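Side-chain contacts in putative trimethylamine methyltransferase (Rhizobium meliloti, PDB 4YYC), which probably acts as a methyltransferase and belongs to the trimethylamine methyltransferase (MttB) family: residues F161-K166 against S491-Y496; A171-S176 against M416-A421; L390-W395 against D412-M417; K406-Q411 against N486-S491. All blocks are in the same frame, centred on the assembly; numbering follows the deposited sequence. Where two conformers were deposited one is given.

Interaction 1 of 4, residues F161-K166 against S491-Y496; sequences FRNFVK and SWLEHY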
# COMPACT_ATOMS: atom_id res chain seq x y z
N PHE A 161 -2.07 27.79 10.19
CA PHE A 161 -2.61 27.76 8.81
C PHE A 161 -1.52 28.20 7.83
O PHE A 161 -1.20 27.54 6.84
CB PHE A 161 -3.81 28.69 8.73
CG PHE A 161 -4.64 28.54 7.49
CD1 PHE A 161 -4.26 29.12 6.27
CD2 PHE A 161 -5.78 27.76 7.50
CE1 PHE A 161 -5.02 28.93 5.13
CE2 PHE A 161 -6.54 27.58 6.37
CZ PHE A 161 -6.14 28.17 5.17
N ARG A 162 -0.91 29.32 8.14
CA ARG A 162 0.17 29.83 7.29
C ARG A 162 1.33 28.85 7.19
O ARG A 162 1.86 28.62 6.10
CB ARG A 162 0.64 31.18 7.77
CG ARG A 162 -0.38 32.25 7.48
CD ARG A 162 -0.01 33.52 8.18
NE ARG A 162 -0.91 34.59 7.83
CZ ARG A 162 -0.75 35.85 8.26
NH1 ARG A 162 0.27 36.19 9.07
NH2 ARG A 162 -1.62 36.76 7.85
N ASN A 163 1.71 28.25 8.31
CA ASN A 163 2.79 27.27 8.28
C ASN A 163 2.46 26.09 7.33
O ASN A 163 3.34 25.62 6.61
CB ASN A 163 3.14 26.75 9.66
CG ASN A 163 3.89 27.75 10.49
OD1 ASN A 163 4.49 28.69 9.95
ND2 ASN A 163 3.89 27.56 11.80
N PHE A 164 1.24 25.59 7.37
CA PHE A 164 0.84 24.51 6.48
C PHE A 164 0.82 24.94 5.03
O PHE A 164 1.22 24.17 4.18
CB PHE A 164 -0.47 23.85 6.89
CG PHE A 164 -0.33 22.90 8.08
CD1 PHE A 164 0.27 21.66 7.93
CD2 PHE A 164 -0.85 23.24 9.34
CE1 PHE A 164 0.40 20.79 9.02
CE2 PHE A 164 -0.69 22.37 10.45
CZ PHE A 164 -0.04 21.18 10.27
N VAL A 165 0.37 26.18 4.77
CA VAL A 165 0.46 26.69 3.42
C VAL A 165 1.92 26.74 2.95
O VAL A 165 2.23 26.34 1.82
CB VAL A 165 -0.24 28.03 3.26
CG1 VAL A 165 -0.02 28.57 1.86
CG2 VAL A 165 -1.74 27.84 3.48
N LYS A 166 2.81 27.22 3.81
CA LYS A 166 4.23 27.26 3.50
C LYS A 166 4.80 25.87 3.21
O LYS A 166 5.52 25.68 2.23
CB LYS A 166 5.03 27.93 4.63
CG LYS A 166 4.70 29.41 4.86
CD LYS A 166 5.48 29.92 6.06
CE LYS A 166 5.28 31.41 6.25
NZ LYS A 166 5.94 31.96 7.45
N SER A 491 13.45 23.23 9.56
CA SER A 491 14.41 23.67 8.60
C SER A 491 13.74 24.30 7.40
O SER A 491 14.13 25.38 6.94
CB SER A 491 15.29 22.52 8.15
OG SER A 491 16.33 23.04 7.33
N TRP A 492 12.71 23.62 6.88
CA TRP A 492 11.96 24.17 5.76
C TRP A 492 11.35 25.53 6.10
O TRP A 492 11.42 26.47 5.29
CB TRP A 492 10.87 23.22 5.31
CG TRP A 492 11.29 22.05 4.50
CD1 TRP A 492 12.54 21.53 4.36
CD2 TRP A 492 10.42 21.21 3.74
NE1 TRP A 492 12.49 20.39 3.56
CE2 TRP A 492 11.20 20.20 3.16
CE3 TRP A 492 9.03 21.24 3.47
CZ2 TRP A 492 10.64 19.22 2.33
CZ3 TRP A 492 8.50 20.26 2.67
CH2 TRP A 492 9.30 19.27 2.11
N LEU A 493 10.78 25.65 7.29
CA LEU A 493 10.10 26.90 7.65
C LEU A 493 11.11 28.03 7.84
O LEU A 493 10.81 29.19 7.50
CB LEU A 493 9.25 26.70 8.88
CG LEU A 493 7.96 25.92 8.65
CD1 LEU A 493 7.35 25.58 9.99
CD2 LEU A 493 6.96 26.68 7.78
N GLU A 494 12.30 27.69 8.32
CA GLU A 494 13.39 28.68 8.42
C GLU A 494 13.87 29.19 7.08
O GLU A 494 14.20 30.37 6.96
CB GLU A 494 14.57 28.13 9.23
CG GLU A 494 14.24 28.11 10.69
N HIS A 495 13.90 28.32 6.07
CA HIS A 495 14.40 28.69 4.76
C HIS A 495 13.39 29.18 3.76
O HIS A 495 13.76 29.68 2.72
CB HIS A 495 15.27 27.56 4.22
CG HIS A 495 16.51 27.41 5.04
ND1 HIS A 495 16.60 26.50 6.08
CD2 HIS A 495 17.65 28.13 5.08
CE1 HIS A 495 17.78 26.62 6.66
NE2 HIS A 495 18.44 27.60 6.07
N TYR A 496 12.12 29.08 4.12
CA TYR A 496 11.04 29.52 3.27
C TYR A 496 11.19 30.96 2.79
O TYR A 496 11.57 31.85 3.56
CB TYR A 496 9.72 29.39 4.04
CG TYR A 496 8.55 30.00 3.35
CD1 TYR A 496 7.83 29.30 2.42
CD2 TYR A 496 8.14 31.29 3.67
CE1 TYR A 496 6.72 29.86 1.79
CE2 TYR A 496 7.06 31.86 3.05
CZ TYR A 496 6.34 31.14 2.11
OH TYR A 496 5.25 31.70 1.50
O HOH W 1 8.51 30.58 7.94
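The side chain of Lys-166 lies straight across one face of the Tyr-496 ring, the two side chains crossing at about a right angle. Its CG stands over the middle of the ring, 3.7 Å from the centroid and 12° off the normal, a CH-pi contact. On one flank CB comes to 3.8 Å from Tyr-496 CE1; on the other CE comes to 3.7 Å from Tyr-496 CE2, so the extended methylene chain spans the whole ring. Tyr-496, the first residue beyond the helical stretch of 481-495, carries its CG anti to the backbone N (chi1 171°), which turns the ring toward helix 158-170; its hydroxyl bonds to the carbonyl O of Tyr-203, just beyond helix 192-202. Leu-493 packs beside the root of the lysine: its CD2 touches Lys-166 CB at 3.9 Å and approaches Asn-163 OD1, while the ND2 of that amide is held by Tyr-404 OH. A serine at Tyr-496 would probably leave the lysine methylenes without the ring they lie on and the Tyr-203 carbonyl without this donor. Past the ring, Lys-166 NZ donates to a water at 3.0 Å, and that water donates in turn to Leu-493 O at 2.7 Å. The lysine thus divides its chemistry: methylenes pack against the tyrosine and leucine, while the ammonium, at this surface contact, is joined to the backbone of helix 481-495 through water.

Interaction 2 of 4, residues A171-S176 against M416-A421; sequences APSMHS and MMQKMA
The imidazole of His-175 meets the Gln-418 amide edge-on: Gln-418 OE1 lies close to the ring plane, and ring and amide planes stand 66° apart. Over one face of the imidazole sits the carbonyl oxygen of Ser-173, 3.2 Å above the plane and offset toward the rim. Phe-137 meets the imidazole with its own ring, nearly parallel, and its backbone N pairs with His-175 ND1, consistent with a histidine protonated on NE2. His-175 NE2 donates to Gln-418 OE1 at 2.9 Å with an N-H...O angle of 157°. Ser-173 OG gives the same oxygen a second bond at 2.8 Å, from the opposite face of the carbonyl plane, so two donors grip OE1. Gln-418 NE2 is taken by Pro-42 O, which leaves the amide little freedom to flip. Gln-418 reaches the two donors with CG anti to its backbone N (chi1 178°) and a bend at its second torsion. Ser-173 sits within the type I turn from Ala-171 to Met-174, and His-175 follows it. This polar cluster joins the loop after helix 158-170 to the C-terminal part of helix 404-420, with Ile-44 of strand 44-45 packed against both His-175 and Gln-418.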
# COMPACT_ATOMS: atom_id res chain seq x y z
N ALA A 171 6.73 21.50 -0.34
CA ALA A 171 6.70 20.03 -0.56
C ALA A 171 6.69 19.78 -2.09
O ALA A 171 5.75 20.20 -2.78
CB ALA A 171 5.47 19.44 0.04
N PRO A 172 7.68 19.03 -2.61
CA PRO A 172 7.79 19.00 -4.08
C PRO A 172 6.63 18.29 -4.78
O PRO A 172 6.31 18.64 -5.92
CB PRO A 172 9.09 18.25 -4.35
CG PRO A 172 9.82 18.27 -3.09
CD PRO A 172 8.92 18.59 -1.95
N SER A 173 5.99 17.31 -4.14
CA SER A 173 4.88 16.60 -4.78
C SER A 173 3.54 17.01 -4.23
O SER A 173 2.54 16.36 -4.51
CB SER A 173 5.07 15.07 -4.76
OG SER A 173 6.09 14.66 -5.66
N MSE A 174 3.46 18.13 -3.50
CA MSE A 174 2.15 18.70 -3.11
C MSE A 174 1.77 19.63 -4.23
O MSE A 174 2.38 20.68 -4.40
CB MSE A 174 2.26 19.38 -1.75
CG MSE A 174 0.93 19.81 -1.18
SE MSE A 174 -0.27 18.25 -0.99
CE MSE A 174 0.49 17.63 0.59
N HIS A 175 0.77 19.29 -5.03
CA HIS A 175 0.50 20.07 -6.23
C HIS A 175 -0.46 21.22 -5.97
O HIS A 175 -0.44 22.18 -6.74
CB HIS A 175 -0.05 19.18 -7.32
CG HIS A 175 0.79 17.94 -7.50
ND1 HIS A 175 0.33 16.69 -7.18
CD2 HIS A 175 2.06 17.77 -7.95
CE1 HIS A 175 1.27 15.79 -7.41
NE2 HIS A 175 2.33 16.43 -7.88
N SER A 176 -1.30 21.10 -4.97
CA SER A 176 -2.25 22.15 -4.59
C SER A 176 -1.92 22.66 -3.21
O SER A 176 -1.50 21.90 -2.35
CB SER A 176 -3.64 21.57 -4.55
OG SER A 176 -4.61 22.44 -3.98
N MSE A 416 7.14 9.44 -3.57
CA MSE A 416 7.30 8.04 -4.02
C MSE A 416 6.18 7.71 -4.96
O MSE A 416 6.39 7.08 -5.99
CB MSE A 416 7.32 7.09 -2.84
CG MSE A 416 8.64 7.30 -2.15
SE MSE A 416 8.65 6.00 -0.65
CE MSE A 416 9.85 7.16 0.46
N MSE A 417 4.97 8.14 -4.65
CA MSE A 417 3.83 7.88 -5.52
C MSE A 417 3.99 8.58 -6.87
O MSE A 417 3.69 8.01 -7.92
CB MSE A 417 2.50 8.35 -4.91
CG MSE A 417 2.16 7.69 -3.58
SE MSE A 417 1.97 5.73 -3.63
CE MSE A 417 2.56 5.24 -1.78
N GLN A 418 4.53 9.80 -6.87
CA GLN A 418 4.79 10.53 -8.09
C GLN A 418 5.76 9.76 -8.98
O GLN A 418 5.55 9.65 -10.19
CB GLN A 418 5.34 11.93 -7.74
CG GLN A 418 5.70 12.77 -8.93
CD GLN A 418 5.00 14.11 -9.04
OE1 GLN A 418 4.68 14.75 -8.03
NE2 GLN A 418 4.87 14.59 -10.26
N LYS A 419 6.80 9.22 -8.38
CA LYS A 419 7.78 8.45 -9.17
C LYS A 419 7.18 7.13 -9.65
O LYS A 419 7.38 6.75 -10.82
CB LYS A 419 9.03 8.24 -8.33
CG LYS A 419 10.11 7.42 -9.00
CD LYS A 419 10.65 8.13 -10.27
CE LYS A 419 11.74 7.30 -10.93
NZ LYS A 419 12.83 7.01 -9.95
N MSE A 420 6.44 6.42 -8.79
CA MSE A 420 5.78 5.15 -9.14
C MSE A 420 4.90 5.31 -10.34
O MSE A 420 4.84 4.45 -11.23
CB MSE A 420 4.93 4.66 -7.94
CG MSE A 420 4.11 3.40 -8.19
SE MSE A 420 5.39 1.92 -8.01
CE MSE A 420 5.44 2.18 -6.05
N ALA A 421 4.17 6.41 -10.39
CA ALA A 421 3.20 6.69 -11.46
C ALA A 421 3.81 6.74 -12.83
O ALA A 421 3.08 6.56 -13.80
CB ALA A 421 2.51 8.00 -11.16

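Interaction 3 of 4, residues L390-W395 against D412-M417; sequences LHAAGW and DQLGMM
A small apolar contact, Leu-414 against Ala-392 and Ala-393, seats the C-terminal half of helix 404-420 on the buried loop that links strands 388-389 and 395-396. Both methyls of the leucine rest on Ala-392: CD1 is 3.8 Å from Ala-392 CB and CD2 3.9 Å from it, with CD2 also 3.6 Å from Ala-392 O. That carbonyl is not left to the methyl group alone, because Ser-359 OG bonds to it. Ala-393 adds a looser touch, its CB 4.4 Å from Leu-414 CD1. With CG anti to its own carbonyl carbon (chi1 -58°) and CD1 continuing the chain (chi2 178°), Leu-414 projects both methyls at the loop. Cutting Leu-414 back to a glycine is likely to open a gap between helix and loop, with both alanine methyls losing this neighbour. His-391, just before Ala-392, bonds through NE2 to an unidentified ligand, probably from the crystallisation liquor. Around the leucine, Phe-137 of strand 134-137 touches Leu-414 and Ala-392 alike, and Leu-378 of helix 368-383 packs on Leu-414, while neighbouring Gln-413 of helix 404-420 bonds to Asn-376 of the second subunit.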
# COMPACT_ATOMS: atom_id res chain seq x y z
N LEU A 390 -7.68 15.08 -1.84
CA LEU A 390 -7.74 15.83 -0.61
C LEU A 390 -7.13 15.00 0.50
O LEU A 390 -7.16 13.77 0.46
CB LEU A 390 -9.21 16.15 -0.29
CG LEU A 390 -9.44 17.28 0.72
CD1 LEU A 390 -8.79 18.57 0.27
CD2 LEU A 390 -10.96 17.41 0.91
N HIS A 391 -6.52 15.64 1.50
CA HIS A 391 -5.96 14.95 2.65
C HIS A 391 -4.75 14.08 2.27
O HIS A 391 -4.49 13.04 2.88
CB HIS A 391 -6.92 14.09 3.44
CG HIS A 391 -8.29 14.67 3.63
ND1 HIS A 391 -8.55 15.80 4.37
CD2 HIS A 391 -9.49 14.20 3.25
CE1 HIS A 391 -9.84 16.02 4.40
NE2 HIS A 391 -10.44 15.06 3.74
N ALA A 392 -4.01 14.49 1.26
CA ALA A 392 -2.83 13.70 0.87
C ALA A 392 -1.72 13.70 1.89
O ALA A 392 -0.91 12.77 1.92
CB ALA A 392 -2.32 14.19 -0.48
N ALA A 393 -1.65 14.72 2.74
CA ALA A 393 -0.65 14.81 3.83
C ALA A 393 -1.15 15.58 4.99
O ALA A 393 -1.80 16.65 4.80
CB ALA A 393 0.64 15.39 3.36
N GLY A 394 -0.81 15.14 6.17
CA GLY A 394 -1.07 15.89 7.39
C GLY A 394 -2.18 15.42 8.31
O GLY A 394 -2.23 15.87 9.48
N TRP A 395 -3.12 14.60 7.82
CA TRP A 395 -4.24 14.13 8.63
C TRP A 395 -3.81 13.17 9.73
O TRP A 395 -3.12 12.17 9.47
CB TRP A 395 -5.21 13.43 7.69
CG TRP A 395 -6.36 12.67 8.22
CD1 TRP A 395 -6.35 11.54 9.00
CD2 TRP A 395 -7.74 12.91 7.91
NE1 TRP A 395 -7.64 11.04 9.14
CE2 TRP A 395 -8.50 11.87 8.50
CE3 TRP A 395 -8.42 13.92 7.20
CZ2 TRP A 395 -9.88 11.83 8.40
CZ3 TRP A 395 -9.76 13.84 7.11
CH2 TRP A 395 -10.48 12.83 7.72
N ASP A 412 6.61 12.94 1.86
CA ASP A 412 7.69 12.09 1.37
C ASP A 412 7.11 10.89 0.60
O ASP A 412 7.54 10.59 -0.54
CB ASP A 412 8.56 11.69 2.56
CG ASP A 412 9.72 10.85 2.20
OD1 ASP A 412 10.27 11.00 1.08
OD2 ASP A 412 10.12 10.02 3.07
N GLN A 413 6.08 10.28 1.16
CA GLN A 413 5.37 9.22 0.48
C GLN A 413 4.79 9.71 -0.83
O GLN A 413 4.78 8.99 -1.85
CB GLN A 413 4.31 8.56 1.38
CG GLN A 413 4.90 7.85 2.58
CD GLN A 413 5.79 6.66 2.17
OE1 GLN A 413 5.36 5.79 1.41
NE2 GLN A 413 7.02 6.64 2.65
N LEU A 414 4.28 10.94 -0.84
CA LEU A 414 3.72 11.47 -2.08
C LEU A 414 4.77 11.51 -3.18
O LEU A 414 4.44 11.30 -4.35
CB LEU A 414 3.08 12.84 -1.88
CG LEU A 414 1.95 12.93 -0.85
CD1 LEU A 414 1.50 14.38 -0.79
CD2 LEU A 414 0.79 11.99 -1.17
N GLY A 415 6.01 11.88 -2.84
CA GLY A 415 7.09 11.86 -3.85
C GLY A 415 7.31 10.45 -4.41
O GLY A 415 7.58 10.30 -5.62
N MSE A 416 7.14 9.44 -3.57
CA MSE A 416 7.30 8.04 -4.02
C MSE A 416 6.18 7.71 -4.96
O MSE A 416 6.39 7.08 -5.99
CB MSE A 416 7.32 7.09 -2.84
CG MSE A 416 8.64 7.30 -2.15
SE MSE A 416 8.65 6.00 -0.65
CE MSE A 416 9.85 7.16 0.46
N MSE A 417 4.97 8.14 -4.65
CA MSE A 417 3.83 7.88 -5.52
C MSE A 417 3.99 8.58 -6.87
O MSE A 417 3.69 8.01 -7.92
CB MSE A 417 2.50 8.35 -4.91
CG MSE A 417 2.16 7.69 -3.58
SE MSE A 417 1.97 5.73 -3.63
CE MSE A 417 2.56 5.24 -1.78

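Interaction 4 of 4, residues K406-Q411 against N486-S491; sequences KFMIDQ and NALARS
Met-408 and Ala-489 mark the closest backbone approach of two helices, 404-420 and 481-495, their CA atoms 6.7 Å apart. The packing is of the knobs-into-holes kind: Met-408, here selenomethionine, is the knob, and Ala-485, Leu-488, Ala-489 and Trp-492, spaced by three and four residues, form the hole. The small alanine is consistent with the close approach, its CB lying 3.7 Å from Met-408 CG. All three torsions of Met-408 are near -60°, curling the chain so that SE passes over Ala-489 and CE ends against the CD2 branch of Leu-488, 3.5 Å from Leu-488 CD2 and 3.6 Å from Leu-488 CG. The Met-408 and Leu-488 side chains cross at about a right angle. The polar bonds within these segments run along each helix, and two charged groups also reach beyond it. Lys-406 NZ forms a salt bridge with Asp-410 OD2 at 2.7 Å, on the syn lone pair of that oxygen, and also bonds to Trp-395 O. Arg-490 NE donates in the guanidinium plane to Asn-486 OD1 at 2.8 Å, while NH2 bridges to Asp-150. Gln-411 folds back along its own helix, and its NE2 donates to a lone pair of Met-408 O at 3.0 Å, in the carbonyl plane.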
# COMPACT_ATOMS: atom_id res chain seq x y z
N LYS A 406 3.41 14.50 10.85
CA LYS A 406 2.72 13.63 9.92
C LYS A 406 2.73 14.21 8.49
O LYS A 406 2.91 13.47 7.53
CB LYS A 406 1.32 13.39 10.39
CG LYS A 406 0.40 12.61 9.48
CD LYS A 406 0.77 11.20 9.42
CE LYS A 406 -0.36 10.18 8.99
NZ LYS A 406 -1.26 10.73 7.91
N PHE A 407 2.54 15.51 8.36
CA PHE A 407 2.59 16.12 7.05
C PHE A 407 3.92 15.82 6.36
O PHE A 407 3.95 15.48 5.18
CB PHE A 407 2.40 17.65 7.19
CG PHE A 407 2.38 18.35 5.87
CD1 PHE A 407 3.59 18.70 5.22
CD2 PHE A 407 1.17 18.66 5.27
CE1 PHE A 407 3.56 19.34 3.99
CE2 PHE A 407 1.16 19.35 4.04
CZ PHE A 407 2.34 19.65 3.41
N MSE A 408 5.02 15.95 7.09
CA MSE A 408 6.36 15.72 6.49
C MSE A 408 6.55 14.29 6.07
O MSE A 408 7.11 14.00 5.00
CB MSE A 408 7.45 16.17 7.45
CG MSE A 408 7.39 17.65 7.83
SE MSE A 408 7.55 18.82 6.28
CE MSE A 408 9.33 18.25 5.73
N ILE A 409 6.08 13.36 6.89
CA ILE A 409 6.22 11.92 6.57
C ILE A 409 5.36 11.59 5.34
O ILE A 409 5.81 10.92 4.39
CB ILE A 409 5.79 11.04 7.76
CG1 ILE A 409 6.73 11.26 8.95
CG2 ILE A 409 5.68 9.55 7.35
CD1 ILE A 409 6.17 10.70 10.26
N ASP A 410 4.15 12.11 5.32
CA ASP A 410 3.23 11.83 4.23
C ASP A 410 3.72 12.44 2.92
O ASP A 410 3.62 11.81 1.85
CB ASP A 410 1.83 12.39 4.50
CG ASP A 410 1.09 11.71 5.64
OD1 ASP A 410 1.35 10.53 5.92
OD2 ASP A 410 0.11 12.36 6.19
N GLN A 411 4.19 13.67 2.95
CA GLN A 411 4.62 14.30 1.69
C GLN A 411 5.79 13.56 1.03
O GLN A 411 5.94 13.59 -0.21
CB GLN A 411 4.86 15.82 1.84
CG GLN A 411 6.01 16.24 2.69
CD GLN A 411 7.35 16.15 2.03
OE1 GLN A 411 7.52 16.54 0.88
NE2 GLN A 411 8.32 15.60 2.73
N ASN A 486 10.21 16.36 12.34
CA ASN A 486 10.17 17.60 13.12
C ASN A 486 11.31 18.55 12.70
O ASN A 486 11.09 19.75 12.37
CB ASN A 486 10.24 17.27 14.60
CG ASN A 486 9.97 18.47 15.48
OD1 ASN A 486 10.79 19.39 15.56
ND2 ASN A 486 8.85 18.45 16.17
N ALA A 487 12.53 18.01 12.66
CA ALA A 487 13.69 18.81 12.31
C ALA A 487 13.61 19.35 10.89
O ALA A 487 13.95 20.52 10.64
CB ALA A 487 14.96 18.01 12.47
N LEU A 488 13.08 18.53 9.99
CA LEU A 488 13.00 18.91 8.61
C LEU A 488 11.94 20.02 8.42
O LEU A 488 12.18 20.98 7.67
CB LEU A 488 12.70 17.71 7.71
CG LEU A 488 12.93 18.03 6.23
CD1 LEU A 488 14.35 18.45 5.91
CD2 LEU A 488 12.53 16.83 5.41
N ALA A 489 10.80 19.88 9.08
CA ALA A 489 9.76 20.93 9.04
C ALA A 489 10.34 22.25 9.55
O ALA A 489 10.10 23.30 8.95
CB ALA A 489 8.56 20.56 9.88
N ARG A 490 11.08 22.18 10.65
CA ARG A 490 11.68 23.42 11.21
C ARG A 490 12.65 24.07 10.21
O ARG A 490 12.67 25.29 10.03
CB ARG A 490 12.36 23.12 12.54
CG ARG A 490 11.39 22.82 13.67
CD ARG A 490 12.12 22.50 14.93
NE ARG A 490 11.27 22.15 16.06
CZ ARG A 490 10.73 22.99 16.93
NH1 ARG A 490 10.90 24.31 16.83
NH2 ARG A 490 10.03 22.52 17.95
N SER A 491 13.45 23.23 9.56
CA SER A 491 14.41 23.67 8.60
C SER A 491 13.74 24.30 7.40
O SER A 491 14.13 25.38 6.94
CB SER A 491 15.29 22.52 8.15
OG SER A 491 16.33 23.04 7.33

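Overall arrangement
Helix 404-420 is the common member: interactions 4, 3 and 2 meet it in that order from its N-terminal part to its C-terminal end, with 3 and 2 sharing Met-416 and Met-417. Their centres are about 11 Å (4 to 3) and 8 Å (3 to 2) apart. Interaction 1 instead shares Ser-491 and helix 481-495 with interaction 4, about 10 Å away between centres. Trp-492 of interaction 1 packs on Met-408 and Gln-411 of interaction 4 and on Ala-171 and Pro-172 of interaction 2. Along the chain, 2, 3 and 4 fall between the segments of 1, so helix 158-170 and its following loop meet the late helices, while helix 404-420 also faces the second subunit.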